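Local coordinates for protein tryptophan synthase alpha chain (Campylobacter jejuni, PDB 3THA) that probably cleaves indoleglycerol phosphate to indole and glyceraldehyde 3-phosphate, the reaction of the alpha subunit in the final step of tryptophan biosynthesis, at residues L144-S149 with K158-H163; I174-T177 with V182-A185; G178-E183 with V214-K219; D189-I194 with R218-G223. All blocks are in the same frame, centred on the assembly; numbering follows the deposited sequence.

Interaction 1. Residues L144-S149 with K158-H163; sequences LITLVS and KKLVKH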
loop_
_atom_site.group_PDB
_atom_site.type_symbol
_atom_site.label_atom_id
_atom_site.label_comp_id
_atom_site.label_asym_id
_atom_site.label_seq_id
_atom_site.Cartn_x
_atom_site.Cartn_y
_atom_site.Cartn_z
ATOM N N LEU B 144 0.607 10.310 16.941
ATOM C CA LEU B 144 0.200 9.249 16.010
ATOM C C LEU B 144 -1.084 9.678 15.299
ATOM O O LEU B 144 -2.150 9.772 15.926
ATOM C CB LEU B 144 -0.061 7.929 16.765
ATOM C CG LEU B 144 -0.357 6.784 15.812
ATOM C CD1 LEU B 144 0.855 6.583 14.833
ATOM C CD2 LEU B 144 -0.646 5.509 16.526
ATOM N N ILE B 145 -0.983 9.930 14.003
ATOM C CA ILE B 145 -1.955 10.709 13.289
ATOM C C ILE B 145 -3.131 9.830 12.951
ATOM O O ILE B 145 -2.952 8.676 12.546
ATOM C CB ILE B 145 -1.306 11.328 12.001
ATOM C CG1 ILE B 145 -0.107 12.213 12.342
ATOM C CG2 ILE B 145 -2.318 12.044 11.080
ATOM C CD1 ILE B 145 -0.462 13.535 13.034
ATOM N N THR B 146 -4.330 10.400 13.109
ATOM C CA THR B 146 -5.593 9.710 13.008
ATOM C C THR B 146 -6.203 9.928 11.630
ATOM O O THR B 146 -6.338 11.084 11.178
ATOM C CB THR B 146 -6.628 10.309 14.024
ATOM O OG1 THR B 146 -6.101 10.299 15.351
ATOM C CG2 THR B 146 -7.912 9.525 14.030
ATOM N N LEU B 147 -6.659 8.833 11.022
ATOM C CA LEU B 147 -7.211 8.853 9.697
ATOM C C LEU B 147 -8.683 8.702 9.739
ATOM O O LEU B 147 -9.174 7.866 10.474
ATOM C CB LEU B 147 -6.660 7.681 8.890
ATOM C CG LEU B 147 -5.371 7.960 8.146
ATOM C CD1 LEU B 147 -4.263 8.557 9.067
ATOM C CD2 LEU B 147 -4.929 6.673 7.524
ATOM N N VAL B 148 -9.409 9.483 8.953
ATOM C CA VAL B 148 -10.840 9.265 8.808
ATOM C C VAL B 148 -11.221 9.411 7.340
ATOM O O VAL B 148 -10.495 10.067 6.604
ATOM C CB VAL B 148 -11.702 10.187 9.733
ATOM C CG1 VAL B 148 -10.989 10.470 11.043
ATOM C CG2 VAL B 148 -12.082 11.480 9.056
ATOM N N SER B 149 -12.329 8.786 6.922
ATOM C CA SER B 149 -12.870 8.941 5.580
ATOM C C SER B 149 -14.187 9.631 5.621
ATOM O O SER B 149 -14.776 9.865 6.692
ATOM C CB SER B 149 -13.146 7.585 4.983
ATOM O OG SER B 149 -12.041 6.741 5.213
ATOM N N LYS B 158 -16.253 10.576 16.204
ATOM C CA LYS B 158 -16.237 11.157 17.551
ATOM C C LYS B 158 -15.211 10.403 18.423
ATOM O O LYS B 158 -14.334 11.007 19.043
ATOM C CB LYS B 158 -17.653 11.157 18.144
ATOM C CG LYS B 158 -17.770 11.513 19.623
ATOM C CD LYS B 158 -19.184 12.047 19.966
ATOM C CE LYS B 158 -19.456 12.134 21.485
ATOM N NZ LYS B 158 -18.764 13.273 22.201
ATOM N N LYS B 159 -15.298 9.084 18.430
ATOM C CA LYS B 159 -14.352 8.269 19.160
ATOM C C LYS B 159 -12.871 8.371 18.679
ATOM O O LYS B 159 -11.948 8.394 19.503
ATOM C CB LYS B 159 -14.856 6.826 19.181
ATOM C CG LYS B 159 -13.837 5.817 19.571
ATOM C CD LYS B 159 -14.317 4.379 19.313
ATOM C CE LYS B 159 -13.113 3.401 19.321
ATOM N NZ LYS B 159 -12.382 3.408 20.645
ATOM N N LEU B 160 -12.624 8.456 17.372
ATOM C CA LEU B 160 -11.235 8.553 16.901
ATOM C C LEU B 160 -10.614 9.918 17.175
ATOM O O LEU B 160 -9.402 10.012 17.449
ATOM C CB LEU B 160 -11.134 8.209 15.423
ATOM C CG LEU B 160 -11.252 6.710 15.125
ATOM C CD1 LEU B 160 -11.745 6.494 13.692
ATOM C CD2 LEU B 160 -9.923 5.969 15.346
ATOM N N VAL B 161 -11.421 10.976 17.118
ATOM C CA VAL B 161 -10.831 12.310 17.146
ATOM C C VAL B 161 -10.889 13.024 18.482
ATOM O O VAL B 161 -10.070 13.880 18.760
ATOM C CB VAL B 161 -11.355 13.236 16.022
ATOM C CG1 VAL B 161 -11.178 12.567 14.674
ATOM C CG2 VAL B 161 -12.792 13.625 16.251
ATOM N N LYS B 162 -11.841 12.672 19.326
ATOM C CA LYS B 162 -12.026 13.415 20.580
ATOM C C LYS B 162 -10.706 13.550 21.337
ATOM O O LYS B 162 -10.449 14.590 21.951
ATOM C CB LYS B 162 -13.082 12.742 21.458
ATOM C CG LYS B 162 -13.554 13.554 22.637
ATOM C CD LYS B 162 -14.312 12.676 23.654
ATOM C CE LYS B 162 -14.596 13.442 24.958
ATOM N NZ LYS B 162 -15.992 13.916 24.985
ATOM N N HIS B 163 -9.877 12.508 21.258
ATOM C CA HIS B 163 -8.620 12.432 22.007
ATOM C C HIS B 163 -7.363 12.378 21.133
ATOM O O HIS B 163 -6.312 11.942 21.613
ATOM C CB HIS B 163 -8.635 11.205 22.930
ATOM C CG HIS B 163 -9.659 11.286 24.028
ATOM N ND1 HIS B 163 -9.879 12.434 24.767
ATOM C CD2 HIS B 163 -10.509 10.354 24.525
ATOM C CE1 HIS B 163 -10.834 12.211 25.656
ATOM N NE2 HIS B 163 -11.232 10.954 25.535
#
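The beta-alpha-beta unit made of strand 143-148, helix 154-161 and strand 168-171 is closed on its outer side where Thr146 and Val148 meet Leu160 and Val161. Both strand residues direct their CB atoms at the helix, whereas Leu147 between them turns the other way, the alternation expected of an extended strand. Thr146 is the closer of the two: its methyl CG2 lies 3.7 Å from Leu160 CB. That methyl stands anti to the backbone N of Thr146 (the hydroxyl, at chi1 -54°, lies beside that N), and it touches the foot of the leucine side chain rather than its branch. OG1 of Thr146 lies 3.9 Å from Leu160 O without forming a hydrogen bond. Further along, Val148 and Val161 cross at about a right angle, joined by one methyl from each, CG1 to CG1 at 4.2 Å. No hydrogen bond links the two segments, which are held by van der Waals contact. The strand's backbone hydrogen bonds go to the neighbouring strand, Thr146 and Val148 both pairing with Tyr169. On the inner side, the side chain of Leu147 packs on Ile55 of the second subunit and lies about 8 Å from that of Glu46, a predicted proton acceptor. Strand residues alternating between a covering helix outside and the barrel interior are characteristic of the TIM barrel.

Interaction 2. Residues I174-T177 with V182-A185; sequences IGIT and VEEA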
loop_
_atom_site.group_PDB
_atom_site.type_symbol
_atom_site.label_atom_id
_atom_site.label_comp_id
_atom_site.label_asym_id
_atom_site.label_seq_id
_atom_site.Cartn_x
_atom_site.Cartn_y
_atom_site.Cartn_z
ATOM N N ILE B 174 -13.426 8.953 -3.971
ATOM C CA ILE B 174 -13.573 9.162 -5.403
ATOM C C ILE B 174 -14.843 8.496 -5.875
ATOM O O ILE B 174 -15.301 8.772 -6.981
ATOM C CB ILE B 174 -12.365 8.626 -6.211
ATOM C CG1 ILE B 174 -11.865 7.289 -5.637
ATOM C CG2 ILE B 174 -11.251 9.648 -6.216
ATOM C CD1 ILE B 174 -12.722 6.034 -5.977
ATOM N N GLY B 175 -15.411 7.634 -5.034
ATOM C CA GLY B 175 -16.417 6.690 -5.519
ATOM C C GLY B 175 -17.728 6.525 -4.773
ATOM O O GLY B 175 -18.453 5.548 -4.999
ATOM N N ILE B 176 -18.043 7.460 -3.884
ATOM C CA ILE B 176 -19.359 7.436 -3.233
ATOM C C ILE B 176 -20.393 7.853 -4.287
ATOM O O ILE B 176 -21.536 7.387 -4.272
ATOM C CB ILE B 176 -19.421 8.263 -1.908
ATOM C CG1 ILE B 176 -18.198 7.976 -1.042
ATOM C CG2 ILE B 176 -20.680 7.915 -1.099
ATOM C CD1 ILE B 176 -18.061 8.898 0.131
ATOM N N THR B 177 -19.955 8.692 -5.230
ATOM C CA THR B 177 -20.664 8.846 -6.502
ATOM C C THR B 177 -19.727 8.736 -7.716
ATOM O O THR B 177 -20.154 8.335 -8.806
ATOM C CB THR B 177 -21.528 10.129 -6.575
ATOM O OG1 THR B 177 -21.103 11.069 -5.582
ATOM C CG2 THR B 177 -22.973 9.792 -6.337
ATOM N N VAL B 182 -20.005 17.210 -6.426
ATOM C CA VAL B 182 -20.826 16.692 -5.335
ATOM C C VAL B 182 -19.923 16.237 -4.200
ATOM O O VAL B 182 -19.973 16.788 -3.094
ATOM C CB VAL B 182 -21.652 15.484 -5.780
ATOM C CG1 VAL B 182 -22.223 14.745 -4.566
ATOM C CG2 VAL B 182 -22.750 15.900 -6.758
ATOM N N GLU B 183 -19.114 15.212 -4.500
ATOM C CA GLU B 183 -18.009 14.723 -3.640
ATOM C C GLU B 183 -17.211 15.868 -2.959
ATOM O O GLU B 183 -16.722 15.696 -1.845
ATOM C CB GLU B 183 -17.089 13.741 -4.416
ATOM C CG GLU B 183 -17.604 12.268 -4.518
ATOM C CD GLU B 183 -17.054 11.311 -3.422
ATOM O OE1 GLU B 183 -16.534 11.771 -2.370
ATOM O OE2 GLU B 183 -17.139 10.077 -3.621
ATOM N N GLU B 184 -17.125 17.037 -3.599
ATOM C CA GLU B 184 -16.616 18.222 -2.909
ATOM C C GLU B 184 -17.480 18.605 -1.695
ATOM O O GLU B 184 -17.022 18.483 -0.569
ATOM C CB GLU B 184 -16.482 19.386 -3.864
ATOM C CG GLU B 184 -15.808 20.580 -3.250
ATOM C CD GLU B 184 -15.417 21.617 -4.291
ATOM O OE1 GLU B 184 -15.937 22.750 -4.215
ATOM O OE2 GLU B 184 -14.598 21.301 -5.191
ATOM N N ALA B 185 -18.729 19.032 -1.916
ATOM C CA ALA B 185 -19.679 19.348 -0.809
ATOM C C ALA B 185 -19.826 18.269 0.294
ATOM O O ALA B 185 -19.959 18.582 1.483
ATOM C CB ALA B 185 -21.054 19.742 -1.365
#
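One hydrogen bond dominates the meeting of Glu183 with Ile176: the backbone N of Ile176 donates to Glu183 OE2 over 2.8 Å, with an N-H...O angle of 143°, reaching the oxygen nearly along its C-O bond. A sharp bend in the glutamate chain, chi2 -95°, carries the carboxylate across to the loop. Gly175 N is also near, 3.3 Å from OE2, but its angle is too poor for a bond. Van der Waals contacts accompany the bond. Ile176 crosses Glu183 at about a right angle, its CB 3.4 Å from OE2, so that aliphatic carbon lies against the same oxygen. Thr177 runs past the glutamate in the opposite direction, OG1 lying 3.8 Å from Glu183 CG, and the same OG1 is 4.0 Å from Val182 CG1. Loop 174-177 follows the sixth barrel strand, the place where relatives carry the mobile loop that covers the active site, and Ile174 and Ile176 pack on Asp63 and Asp70 of the second subunit. By accepting the N-H of Ile176, a buried carboxylate near the start of helix 180-195 joins the loop to the helix that follows, and it would probably be favoured as the anion.

Interaction 3. Residues G178-E183 with V214-K219; sequences GTKSVE and VKRMRK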
loop_
_atom_site.group_PDB
_atom_site.type_symbol
_atom_site.label_atom_id
_atom_site.label_comp_id
_atom_site.label_asym_id
_atom_site.label_seq_id
_atom_site.Cartn_x
_atom_site.Cartn_y
_atom_site.Cartn_z
ATOM N N GLY B 178 -18.457 9.067 -7.523
ATOM C CA GLY B 178 -17.542 9.152 -8.660
ATOM C C GLY B 178 -17.705 10.430 -9.484
ATOM O O GLY B 178 -16.773 10.824 -10.205
ATOM N N THR B 179 -18.890 11.061 -9.384
ATOM C CA THR B 179 -19.205 12.376 -10.003
ATOM C C THR B 179 -18.760 13.578 -9.109
ATOM O O THR B 179 -19.115 13.642 -7.924
ATOM C CB THR B 179 -20.713 12.479 -10.368
ATOM O OG1 THR B 179 -21.512 12.038 -9.257
ATOM C CG2 THR B 179 -21.051 11.627 -11.620
ATOM N N LYS B 180 -18.030 14.532 -9.704
ATOM C CA LYS B 180 -17.057 15.408 -8.987
ATOM C C LYS B 180 -17.543 16.433 -7.931
ATOM O O LYS B 180 -17.353 16.203 -6.720
ATOM C CB LYS B 180 -16.086 16.084 -9.998
ATOM C CG LYS B 180 -14.889 16.861 -9.398
ATOM C CD LYS B 180 -13.900 15.951 -8.638
ATOM C CE LYS B 180 -13.929 16.164 -7.105
ATOM N NZ LYS B 180 -13.185 17.399 -6.667
ATOM N N SER B 181 -18.106 17.563 -8.382
ATOM C CA SER B 181 -18.382 18.710 -7.493
ATOM C C SER B 181 -19.401 18.395 -6.362
ATOM O O SER B 181 -19.615 19.203 -5.445
ATOM C CB SER B 181 -18.794 19.941 -8.307
ATOM O OG SER B 181 -20.005 19.696 -9.002
ATOM N N VAL B 182 -20.005 17.210 -6.426
ATOM C CA VAL B 182 -20.826 16.692 -5.335
ATOM C C VAL B 182 -19.923 16.237 -4.200
ATOM O O VAL B 182 -19.973 16.788 -3.094
ATOM C CB VAL B 182 -21.652 15.484 -5.780
ATOM C CG1 VAL B 182 -22.223 14.745 -4.566
ATOM C CG2 VAL B 182 -22.750 15.900 -6.758
ATOM N N GLU B 183 -19.114 15.212 -4.500
ATOM C CA GLU B 183 -18.009 14.723 -3.640
ATOM C C GLU B 183 -17.211 15.868 -2.959
ATOM O O GLU B 183 -16.722 15.696 -1.845
ATOM C CB GLU B 183 -17.089 13.741 -4.416
ATOM C CG GLU B 183 -17.604 12.268 -4.518
ATOM C CD GLU B 183 -17.054 11.311 -3.422
ATOM O OE1 GLU B 183 -16.534 11.771 -2.370
ATOM O OE2 GLU B 183 -17.139 10.077 -3.621
ATOM N N VAL B 214 -5.765 21.898 -6.209
ATOM C CA VAL B 214 -5.397 22.165 -4.827
ATOM C C VAL B 214 -6.006 23.462 -4.353
ATOM O O VAL B 214 -6.293 23.600 -3.170
ATOM C CB VAL B 214 -3.858 22.087 -4.527
ATOM C CG1 VAL B 214 -3.142 21.309 -5.584
ATOM C CG2 VAL B 214 -3.241 23.455 -4.309
ATOM N N LYS B 215 -6.237 24.398 -5.270
ATOM C CA LYS B 215 -6.851 25.658 -4.876
ATOM C C LYS B 215 -8.320 25.447 -4.473
ATOM O O LYS B 215 -8.920 26.306 -3.815
ATOM C CB LYS B 215 -6.672 26.745 -5.942
ATOM C CG LYS B 215 -5.409 27.600 -5.746
ATOM C CD LYS B 215 -5.233 28.643 -6.860
ATOM C CE LYS B 215 -4.162 29.674 -6.463
ATOM N NZ LYS B 215 -3.291 30.169 -7.585
ATOM N N ARG B 216 -8.875 24.288 -4.825
ATOM C CA ARG B 216 -10.252 23.983 -4.448
ATOM C C ARG B 216 -10.334 23.244 -3.108
ATOM O O ARG B 216 -11.126 23.599 -2.236
ATOM C CB ARG B 216 -11.009 23.253 -5.574
ATOM C CG ARG B 216 -10.743 21.762 -5.723
ATOM C CD ARG B 216 -11.901 21.084 -6.473
ATOM N NE ARG B 216 -11.950 21.431 -7.896
ATOM C CZ ARG B 216 -11.686 20.573 -8.878
ATOM N NH1 ARG B 216 -11.383 19.302 -8.596
ATOM N NH2 ARG B 216 -11.732 20.976 -10.142
HETATM N N MSE B 217 -9.486 22.241 -2.943
HETATM C CA MSE B 217 -9.336 21.575 -1.663
HETATM C C MSE B 217 -8.971 22.571 -0.564
HETATM O O MSE B 217 -9.208 22.301 0.621
HETATM C CB MSE B 217 -8.267 20.494 -1.765
HETATM C CG MSE B 217 -8.702 19.265 -2.535
HETATM SE SE MSE B 217 -10.101 18.245 -1.585
HETATM C CE MSE B 217 -10.497 16.969 -3.033
ATOM N N ARG B 218 -8.409 23.718 -0.966
ATOM C CA ARG B 218 -8.016 24.772 -0.029
ATOM C C ARG B 218 -9.192 25.431 0.684
ATOM O O ARG B 218 -9.011 26.013 1.754
ATOM C CB ARG B 218 -7.178 25.853 -0.714
ATOM C CG ARG B 218 -5.691 25.525 -0.821
ATOM C CD ARG B 218 -4.847 26.740 -1.242
ATOM N NE ARG B 218 -3.436 26.403 -1.120
ATOM C CZ ARG B 218 -2.533 26.472 -2.090
ATOM N NH1 ARG B 218 -2.847 26.935 -3.304
ATOM N NH2 ARG B 218 -1.295 26.087 -1.813
ATOM N N LYS B 219 -10.386 25.343 0.109
ATOM C CA LYS B 219 -11.560 25.885 0.796
ATOM C C LYS B 219 -12.390 24.809 1.470
ATOM O O LYS B 219 -13.541 25.033 1.839
ATOM C CB LYS B 219 -12.428 26.765 -0.120
ATOM C CG LYS B 219 -12.570 26.321 -1.569
ATOM C CD LYS B 219 -12.336 27.536 -2.465
ATOM C CE LYS B 219 -12.322 27.190 -3.944
ATOM N NZ LYS B 219 -11.617 28.253 -4.751
#
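Lys180 leaves its helix with CG anti to the backbone N, chi1 -171°, and then bends at each of its next three torsions, which curls the ammonium group round toward Arg216. The arginine meets it from the less usual position at chi1 79°, where CG sits between its own backbone N and carbonyl carbon, and a further bend at chi3 turns the guanidinium to the lysine. The result is an approach of two cations: Lys180 NZ lies 3.3 Å from Arg216 NH1, with both groups donors and no hydrogen bond possible between them. NZ is also 3.9 Å from Arg216 CD, the two side chains crossing obliquely. The two residues belong to helices 180-195 and 212-217, which follow the sixth and seventh strands of the barrel and are neighbours on its outer surface, with strand 202-205 between them in the chain. The closeness of like charges is probably eased on the arginine side, where Asp213 makes a salt bridge to NH1 and Glu184 a long, weak ion pair with NE. Helix 212-217 is weakly bonded in this part. Arg218 N reaches Val214 O only weakly, while Lys219 N bonds to Arg216 O at 3.0 Å.

Interaction 4. Residues D189-I194 with R218-G223; sequences DKVKEI and RKVADG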
loop_
_atom_site.group_PDB
_atom_site.type_symbol
_atom_site.label_atom_id
_atom_site.label_comp_id
_atom_site.label_asym_id
_atom_site.label_seq_id
_atom_site.Cartn_x
_atom_site.Cartn_y
_atom_site.Cartn_z
ATOM N N ASP B 189 -19.095 18.619 4.388
ATOM C CA ASP B 189 -19.963 18.022 5.419
ATOM C C ASP B 189 -19.155 17.246 6.414
ATOM O O ASP B 189 -19.358 17.386 7.617
ATOM C CB ASP B 189 -21.015 17.086 4.835
ATOM C CG ASP B 189 -22.356 17.767 4.634
ATOM O OD1 ASP B 189 -22.387 18.870 4.042
ATOM O OD2 ASP B 189 -23.377 17.194 5.084
ATOM N N LYS B 190 -18.229 16.426 5.926
ATOM C CA LYS B 190 -17.460 15.601 6.847
ATOM C C LYS B 190 -16.548 16.451 7.754
ATOM O O LYS B 190 -16.408 16.172 8.963
ATOM C CB LYS B 190 -16.702 14.494 6.112
ATOM C CG LYS B 190 -16.228 13.378 7.025
ATOM C CD LYS B 190 -17.471 12.649 7.574
ATOM C CE LYS B 190 -17.093 11.421 8.351
ATOM N NZ LYS B 190 -18.287 10.674 8.733
ATOM N N VAL B 191 -15.967 17.500 7.183
ATOM C CA VAL B 191 -15.172 18.484 7.926
ATOM C C VAL B 191 -15.948 19.148 9.069
ATOM O O VAL B 191 -15.501 19.110 10.222
ATOM C CB VAL B 191 -14.577 19.549 6.954
ATOM C CG1 VAL B 191 -14.184 20.812 7.686
ATOM C CG2 VAL B 191 -13.399 18.948 6.169
ATOM N N LYS B 192 -17.108 19.726 8.752
ATOM C CA LYS B 192 -18.029 20.241 9.751
ATOM C C LYS B 192 -18.254 19.232 10.894
ATOM O O LYS B 192 -18.181 19.576 12.083
ATOM C CB LYS B 192 -19.362 20.576 9.074
ATOM C CG LYS B 192 -20.306 21.485 9.924
ATOM C CD LYS B 192 -21.583 21.868 9.223
ATOM C CE LYS B 192 -21.995 23.269 9.678
ATOM N NZ LYS B 192 -23.468 23.546 9.641
ATOM N N GLU B 193 -18.509 17.978 10.532
ATOM C CA GLU B 193 -18.780 16.927 11.490
ATOM C C GLU B 193 -17.578 16.726 12.418
ATOM O O GLU B 193 -17.733 16.682 13.641
ATOM C CB GLU B 193 -19.146 15.633 10.740
ATOM C CG GLU B 193 -19.344 14.420 11.626
ATOM C CD GLU B 193 -19.759 13.184 10.867
ATOM O OE1 GLU B 193 -19.006 12.202 10.884
ATOM O OE2 GLU B 193 -20.848 13.167 10.274
ATOM N N ILE B 194 -16.384 16.613 11.840
ATOM C CA ILE B 194 -15.181 16.443 12.621
ATOM C C ILE B 194 -15.004 17.659 13.507
ATOM O O ILE B 194 -14.730 17.520 14.708
ATOM C CB ILE B 194 -13.953 16.298 11.739
ATOM C CG1 ILE B 194 -14.161 15.165 10.745
ATOM C CG2 ILE B 194 -12.713 16.040 12.593
ATOM C CD1 ILE B 194 -13.227 15.174 9.570
ATOM N N ARG B 218 -8.409 23.718 -0.966
ATOM C CA ARG B 218 -8.016 24.772 -0.029
ATOM C C ARG B 218 -9.192 25.431 0.684
ATOM O O ARG B 218 -9.011 26.013 1.754
ATOM C CB ARG B 218 -7.178 25.853 -0.714
ATOM C CG ARG B 218 -5.691 25.525 -0.821
ATOM C CD ARG B 218 -4.847 26.740 -1.242
ATOM N NE ARG B 218 -3.436 26.403 -1.120
ATOM C CZ ARG B 218 -2.533 26.472 -2.090
ATOM N NH1 ARG B 218 -2.847 26.935 -3.304
ATOM N NH2 ARG B 218 -1.295 26.087 -1.813
ATOM N N LYS B 219 -10.386 25.343 0.109
ATOM C CA LYS B 219 -11.560 25.885 0.796
ATOM C C LYS B 219 -12.390 24.809 1.470
ATOM O O LYS B 219 -13.541 25.033 1.839
ATOM C CB LYS B 219 -12.428 26.765 -0.120
ATOM C CG LYS B 219 -12.570 26.321 -1.569
ATOM C CD LYS B 219 -12.336 27.536 -2.465
ATOM C CE LYS B 219 -12.322 27.190 -3.944
ATOM N NZ LYS B 219 -11.617 28.253 -4.751
ATOM N N VAL B 220 -11.791 23.640 1.634
ATOM C CA VAL B 220 -12.511 22.515 2.188
ATOM C C VAL B 220 -12.153 22.434 3.656
ATOM O O VAL B 220 -13.032 22.329 4.493
ATOM C CB VAL B 220 -12.181 21.214 1.422
ATOM C CG1 VAL B 220 -12.566 19.992 2.219
ATOM C CG2 VAL B 220 -12.879 21.215 0.072
ATOM N N ALA B 221 -10.860 22.552 3.963
ATOM C CA ALA B 221 -10.373 22.366 5.333
ATOM C C ALA B 221 -9.258 23.336 5.747
ATOM O O ALA B 221 -9.362 24.538 5.500
ATOM C CB ALA B 221 -9.954 20.919 5.548
ATOM N N ASP B 222 -8.211 22.813 6.388
ATOM C CA ASP B 222 -7.128 23.636 6.937
ATOM C C ASP B 222 -5.785 23.374 6.264
ATOM O O ASP B 222 -4.796 24.010 6.624
ATOM C CB ASP B 222 -6.942 23.316 8.432
ATOM C CG ASP B 222 -8.131 23.695 9.265
ATOM O OD1 ASP B 222 -8.784 24.725 8.983
ATOM O OD2 ASP B 222 -8.410 22.969 10.219
ATOM N N GLY B 223 -5.735 22.389 5.362
ATOM C CA GLY B 223 -4.492 21.930 4.736
ATOM C C GLY B 223 -4.767 20.986 3.573
ATOM O O GLY B 223 -5.900 20.507 3.413
#
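Val191 is the residue of helix 189-194 that meets Val220 and Ala221 in the loop opposite, and the residues on either side of it bond within the helix or to other parts of the barrel. At the start, Asp189 contributes its carbonyl, Glu193 N bonding to Asp189 O. Next comes Lys190, whose NZ makes a salt bridge of 2.7 Å to Glu193 OE1 one turn on, approaching from above the carboxylate plane, 36° out of it. The same NZ also bonds to Thr152 O, so two oxygens hold the amine. Val191 then brings both its methyls to the loop. With chi1 160°, CG1 stands anti to the backbone N and comes 3.7 Å from Val220 O, a carbonyl oxygen that CG2 also approaches, at 3.8 Å. CG2 makes the apolar contacts as well, 4.0 Å from Ala221 CB and 4.2 Å from Val220 CG1, so this one methyl touches both loop side chains. In the TIM barrel this is where the helix after the sixth strand borders the turn leading into the eighth: Val191 also packs on Leu170 and Ile202, while Val220 and Ala221 lie on Val204, so the valine is enclosed by neighbouring strands and the loop. Beyond it, Glu193 takes the lysine bridge already named, and Ile194 is bonded through its N to Lys190 O at 2.9 Å. Just past this segment Arg195 makes a salt bridge to Asp222 OD1, while Asp222 OD2 accepts a hydrogen bond from Ile202 N.

How the interactions relate
Interaction 1 closes before the others open, while interaction 3 overlaps both interaction 2 and interaction 4 along the chain. Interactions 2, 3 and 4 all use helix 180-195, meeting its preceding loop, helix 212-217 and the loop before the last strand in turn. Interactions 2 and 3, with centres 8 Å apart, share Val182 and Glu183, and interactions 3 and 4, 11 Å apart, share Arg218 and Lys219. Interaction 1, 14 Å from interaction 4 between centres, touches it through Val148 CG2 and Ile194 CD1, 3.9 Å apart. Helix 180-195 thus touches parts of the barrel from the fifth strand region to the approach to the eighth, while interactions 1 and 2 also face the second subunit.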